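Local coordinates for outer surface protein (Borrelia burgdorferi, PDB 5IZT) that is of unknown precise function but sits on the spirochaete's outer surface and belongs to the CRASP-1-like family, whose namesake binds complement regulators, at residues 210-215 against 262-267; 219-224 against 282-287. All blocks are in the same frame, centred on the assembly; numbering follows the deposited sequence. Where two conformers were deposited one is given.

Interaction 1: 210-215 against 262-267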
# COMPACT_ATOMS: atom_id res chain seq x y z
N GLN A 210 13.04 13.20 5.57
CA GLN A 210 12.10 12.17 5.11
C GLN A 210 11.29 11.60 6.29
O GLN A 210 11.19 10.38 6.48
CB GLN A 210 12.84 11.05 4.34
CG GLN A 210 13.68 11.60 3.18
CD GLN A 210 14.71 10.62 2.63
OE1 GLN A 210 14.68 9.42 2.92
NE2 GLN A 210 15.64 11.13 1.83
N PHE A 211 10.74 12.51 7.10
CA PHE A 211 9.89 12.18 8.24
C PHE A 211 10.58 11.21 9.21
O PHE A 211 10.00 10.23 9.66
CB PHE A 211 8.54 11.61 7.77
CG PHE A 211 7.83 12.50 6.77
CD1 PHE A 211 7.16 13.64 7.20
CD2 PHE A 211 7.88 12.22 5.41
CE1 PHE A 211 6.52 14.48 6.28
CE2 PHE A 211 7.25 13.05 4.49
CZ PHE A 211 6.56 14.18 4.93
N LYS A 212 11.84 11.53 9.52
CA LYS A 212 12.73 10.79 10.42
C LYS A 212 13.11 9.42 9.87
O LYS A 212 13.70 8.60 10.60
CB LYS A 212 12.14 10.63 11.83
CG LYS A 212 11.61 11.94 12.44
CD LYS A 212 12.71 12.82 12.99
CE LYS A 212 12.13 14.16 13.48
NZ LYS A 212 11.58 15.00 12.37
N MET A 213 12.78 9.13 8.61
CA MET A 213 13.14 7.86 8.02
C MET A 213 14.33 7.94 7.07
O MET A 213 14.85 6.88 6.66
CB MET A 213 11.92 7.26 7.31
CG MET A 213 10.87 6.81 8.36
SD MET A 213 9.38 6.09 7.66
CE MET A 213 8.60 7.60 7.02
N LYS A 214 14.82 9.14 6.74
CA LYS A 214 16.05 9.24 5.94
C LYS A 214 17.20 8.50 6.62
O LYS A 214 17.97 7.80 5.96
CB LYS A 214 16.46 10.70 5.73
CG LYS A 214 17.76 10.85 4.89
CD LYS A 214 18.08 12.31 4.59
CE LYS A 214 18.73 13.04 5.77
NZ LYS A 214 20.12 12.57 6.08
N ASP A 215 17.31 8.65 7.94
CA ASP A 215 18.36 8.01 8.72
C ASP A 215 17.85 6.80 9.49
O ASP A 215 18.51 6.39 10.45
CB ASP A 215 19.02 9.01 9.67
CG ASP A 215 19.70 10.15 8.95
OD1 ASP A 215 20.13 9.95 7.80
OD2 ASP A 215 19.84 11.23 9.55
N LYS A 262 0.24 11.40 10.32
CA LYS A 262 0.44 9.96 10.50
C LYS A 262 1.82 9.53 10.01
O LYS A 262 2.46 8.68 10.63
CB LYS A 262 -0.64 9.17 9.76
CG LYS A 262 -2.06 9.49 10.17
CD LYS A 262 -3.06 8.47 9.59
CE LYS A 262 -2.79 8.15 8.12
NZ LYS A 262 -3.96 7.44 7.49
N ILE A 263 2.28 10.09 8.89
CA ILE A 263 3.60 9.72 8.37
C ILE A 263 4.70 10.16 9.35
O ILE A 263 5.66 9.40 9.59
CB ILE A 263 3.80 10.31 6.96
CG1 ILE A 263 2.77 9.73 5.99
CG2 ILE A 263 5.24 10.05 6.44
CD1 ILE A 263 2.69 10.54 4.68
N GLU A 264 4.57 11.36 9.92
CA GLU A 264 5.56 11.80 10.89
C GLU A 264 5.55 10.92 12.13
O GLU A 264 6.61 10.59 12.68
CB GLU A 264 5.33 13.26 11.28
CG GLU A 264 6.35 13.82 12.28
CD GLU A 264 7.73 14.09 11.67
OE1 GLU A 264 8.73 14.10 12.43
OE2 GLU A 264 7.81 14.29 10.45
N GLN A 265 4.36 10.52 12.60
CA GLN A 265 4.27 9.65 13.77
C GLN A 265 4.92 8.31 13.50
O GLN A 265 5.69 7.80 14.33
CB GLN A 265 2.80 9.47 14.17
CG GLN A 265 2.16 10.71 14.77
CD GLN A 265 2.90 11.18 16.02
OE1 GLN A 265 3.32 10.38 16.85
NE2 GLN A 265 3.07 12.49 16.14
N PHE A 266 4.61 7.72 12.35
CA PHE A 266 5.16 6.42 11.97
C PHE A 266 6.67 6.50 11.84
O PHE A 266 7.40 5.62 12.33
CB PHE A 266 4.52 5.95 10.65
CG PHE A 266 4.89 4.53 10.26
CD1 PHE A 266 6.07 4.27 9.59
CD2 PHE A 266 4.04 3.49 10.56
CE1 PHE A 266 6.42 2.97 9.25
CE2 PHE A 266 4.37 2.18 10.22
CZ PHE A 266 5.56 1.92 9.55
N GLY A 267 7.18 7.54 11.18
CA GLY A 267 8.62 7.71 11.06
C GLY A 267 9.31 7.85 12.41
O GLY A 267 10.40 7.31 12.63

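Interaction 2: 219-224 against 282-287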
# COMPACT_ATOMS: atom_id res chain seq x y z
N GLU A 219 16.86 4.22 5.14
CA GLU A 219 18.27 3.89 5.00
C GLU A 219 18.50 2.39 4.90
O GLU A 219 19.50 1.94 4.31
CB GLU A 219 19.06 4.46 6.19
CG GLU A 219 20.57 4.47 5.97
CD GLU A 219 21.29 5.35 6.96
OE1 GLU A 219 20.84 5.42 8.12
OE2 GLU A 219 22.31 5.98 6.59
N LEU A 220 17.58 1.59 5.45
CA LEU A 220 17.76 0.15 5.56
C LEU A 220 17.37 -0.62 4.30
O LEU A 220 17.50 -1.84 4.28
CB LEU A 220 16.95 -0.39 6.75
CG LEU A 220 17.49 0.10 8.10
CD1 LEU A 220 16.49 -0.30 9.18
CD2 LEU A 220 18.85 -0.54 8.33
N LEU A 221 16.85 0.06 3.29
CA LEU A 221 16.34 -0.63 2.10
C LEU A 221 16.87 0.03 0.83
O LEU A 221 17.21 1.22 0.83
CB LEU A 221 14.81 -0.62 2.09
CG LEU A 221 14.11 -1.34 3.24
CD1 LEU A 221 12.65 -0.97 3.22
CD2 LEU A 221 14.29 -2.85 3.08
N ASP A 222 16.93 -0.75 -0.24
CA ASP A 222 17.08 -0.23 -1.59
C ASP A 222 15.69 -0.10 -2.22
O ASP A 222 14.71 -0.63 -1.72
CB ASP A 222 17.91 -1.17 -2.46
CG ASP A 222 19.37 -1.22 -2.05
OD1 ASP A 222 19.82 -0.29 -1.35
OD2 ASP A 222 20.06 -2.19 -2.44
N VAL A 223 15.64 0.58 -3.37
CA VAL A 223 14.39 0.66 -4.12
C VAL A 223 13.99 -0.75 -4.57
O VAL A 223 14.82 -1.50 -5.08
CB VAL A 223 14.54 1.62 -5.30
CG1 VAL A 223 13.29 1.62 -6.16
CG2 VAL A 223 14.81 3.03 -4.77
N ILE A 224 12.73 -1.12 -4.35
CA ILE A 224 12.28 -2.48 -4.63
C ILE A 224 11.45 -2.56 -5.91
O ILE A 224 11.43 -3.60 -6.58
CB ILE A 224 11.50 -3.08 -3.45
CG1 ILE A 224 10.05 -2.57 -3.40
CG2 ILE A 224 12.20 -2.78 -2.13
CD1 ILE A 224 9.24 -3.15 -2.25
N LEU A 282 13.31 -5.97 11.80
CA LEU A 282 11.89 -5.70 11.98
C LEU A 282 11.47 -4.47 11.19
O LEU A 282 10.43 -4.47 10.52
CB LEU A 282 11.58 -5.49 13.47
CG LEU A 282 10.20 -4.88 13.78
CD1 LEU A 282 9.07 -5.80 13.34
CD2 LEU A 282 10.07 -4.51 15.28
N ILE A 283 12.27 -3.41 11.25
CA ILE A 283 11.97 -2.19 10.50
C ILE A 283 11.89 -2.49 9.01
O ILE A 283 10.98 -2.01 8.32
CB ILE A 283 13.04 -1.11 10.80
CG1 ILE A 283 13.00 -0.69 12.26
CG2 ILE A 283 12.80 0.13 9.93
CD1 ILE A 283 14.20 0.27 12.63
N ARG A 284 12.84 -3.28 8.50
CA ARG A 284 12.80 -3.69 7.09
C ARG A 284 11.49 -4.41 6.77
O ARG A 284 10.81 -4.08 5.78
CB ARG A 284 13.99 -4.60 6.76
CG ARG A 284 15.34 -3.88 6.66
CD ARG A 284 16.47 -4.80 6.20
NE ARG A 284 17.72 -4.04 6.09
CZ ARG A 284 18.77 -4.21 6.90
NH1 ARG A 284 18.73 -5.12 7.87
NH2 ARG A 284 19.86 -3.48 6.73
N GLU A 285 11.13 -5.43 7.56
CA GLU A 285 9.89 -6.17 7.30
C GLU A 285 8.67 -5.25 7.34
O GLU A 285 7.75 -5.41 6.53
CB GLU A 285 9.70 -7.32 8.29
CG GLU A 285 10.76 -8.43 8.24
CD GLU A 285 10.35 -9.65 9.10
OE1 GLU A 285 10.55 -9.63 10.33
OE2 GLU A 285 9.80 -10.62 8.53
N LEU A 286 8.62 -4.31 8.30
CA LEU A 286 7.46 -3.41 8.37
C LEU A 286 7.36 -2.56 7.12
O LEU A 286 6.28 -2.45 6.52
CB LEU A 286 7.54 -2.50 9.61
CG LEU A 286 7.40 -3.20 10.96
CD1 LEU A 286 7.81 -2.24 12.07
CD2 LEU A 286 5.97 -3.70 11.16
N MET A 287 8.47 -1.93 6.72
CA MET A 287 8.41 -1.04 5.56
C MET A 287 8.18 -1.82 4.27
O MET A 287 7.42 -1.38 3.40
CB MET A 287 9.69 -0.20 5.46
CG MET A 287 9.66 0.75 4.25
SD MET A 287 8.27 1.91 4.26
CE MET A 287 8.67 2.94 5.68

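Interaction 1: 210-215 against 262-267
Glu264 CG stands anti to the backbone N (chi1 -179°), and a bend at chi2 (74°) turns CD toward the loop residues Phe211 and Lys212. Glutamate is long enough to bring its carboxylate from the flank of helix 260-274 to both of them. OE1 receives Lys212 NZ at 3.0 Å on its syn lone pair, forming a salt bridge in this conformer, one of two deposited for Glu264. The ammonium has its stronger partner in Asp209, so its charge is probably balanced by two acids. The other oxygen, OE2, lies in the plane of the Phe211 ring, 3.4 Å from Phe211 CD1, where the weakly positive ring hydrogens would suit an anion. The ring and carboxylate planes are 66° apart. Over one face of the same ring sits Ile263 CG2, 3.9 Å from the Phe211 centroid and displaced toward the rim, in a CH-pi contact. Tyr253 of helix 243-255 also meets this ring edge-to-face. Gly267 suits the closest backbone approach: lacking a side chain, it lets its CA come within 3.2 Å of Phe211 O as a CA-H...O contact. Met213 CG then packs 3.6 Å from Gly267 CA, while its flexible thioether brings SD to the edge of the Phe266 ring, 4.2 Å from Phe266 CD1. The loop can present Phe211, Lys212 and Met213 together because it folds back tightly, with Met213 N bonded to Gln210 O at 2.9 Å. This is a type I' beta turn, with Phe211 and Lys212 in left-handed backbone conformations, docked on a helix of the all-helical CRASP-1-like fold.

Interaction 2: 219-224 against 282-287
Leu220 and Arg284 cross at about a right angle where the loop after helix 179-197 is laid against helix 280-316, a loop-on-helix contact within the all-helical CRASP-1-like fold. Leu220 turns its CB toward the helix, and its two methyl branches take different partners. CD1 reaches Ile283 CG2 at 3.8 Å, again with the side chains roughly perpendicular, so that branched aliphatic groups meet where Ile283 also packs on Leu273 and Tyr274 of helix 260-274. CD2 instead lies over one face of the Arg284 guanidinium, 3.5 Å from Arg284 NH2. That flat face is poor at hydrogen bonding, which makes a methyl group an acceptable cover.

Leu221 runs past the Arg284 chain in the opposite direction, with its CD2 3.9 Å from Arg284 CG. Its other branch, CD1, touches Met287 CG at 3.6 Å, and the two side chains cross obliquely. Met287 CG is anti to its backbone N (chi1 -180°); beyond it the modelled chain bends away from the loop toward Met213 and Phe218, so that contact with Leu221 is made by the near part of the side chain. Leu221 is also tied through its backbone to Leu238, which joins this part of the loop to a later one.

Arginine suits position 284 because its aliphatic portion can pack on leucine while its polar end serves the backbone. The chain is extended from CG to NE and delivers the N-H edgewise: Arg284 NE donates to Leu220 O at 2.9 Å, with an angle of 163° at the hydrogen, on a lone pair of the carbonyl, whose oxygen lies 9° out of the guanidinium plane.

Both interactions are largely buried and fasten the same long loop, between helix 179-197 and helix 243-255, to two consecutive helices: 260-274 in interaction 1 and 280-316 in interaction 2. Their centres lie about 13 Å apart. Interaction 1 combines an aromatic ring, a glycine and a salt bridge at a partly exposed margin, with a tight turn supplying its residues. In interaction 2 Leu220 and Arg284 form the partly exposed side, where the arginine bonds to a backbone carbonyl instead of an acid, while Leu221, Ile283 and Met287 are buried. The apolar sides merge: Met213 SD packs 3.8 Å from Met287 CE in its modelled conformer, joining the two contacts through a pair of flexible thioethers.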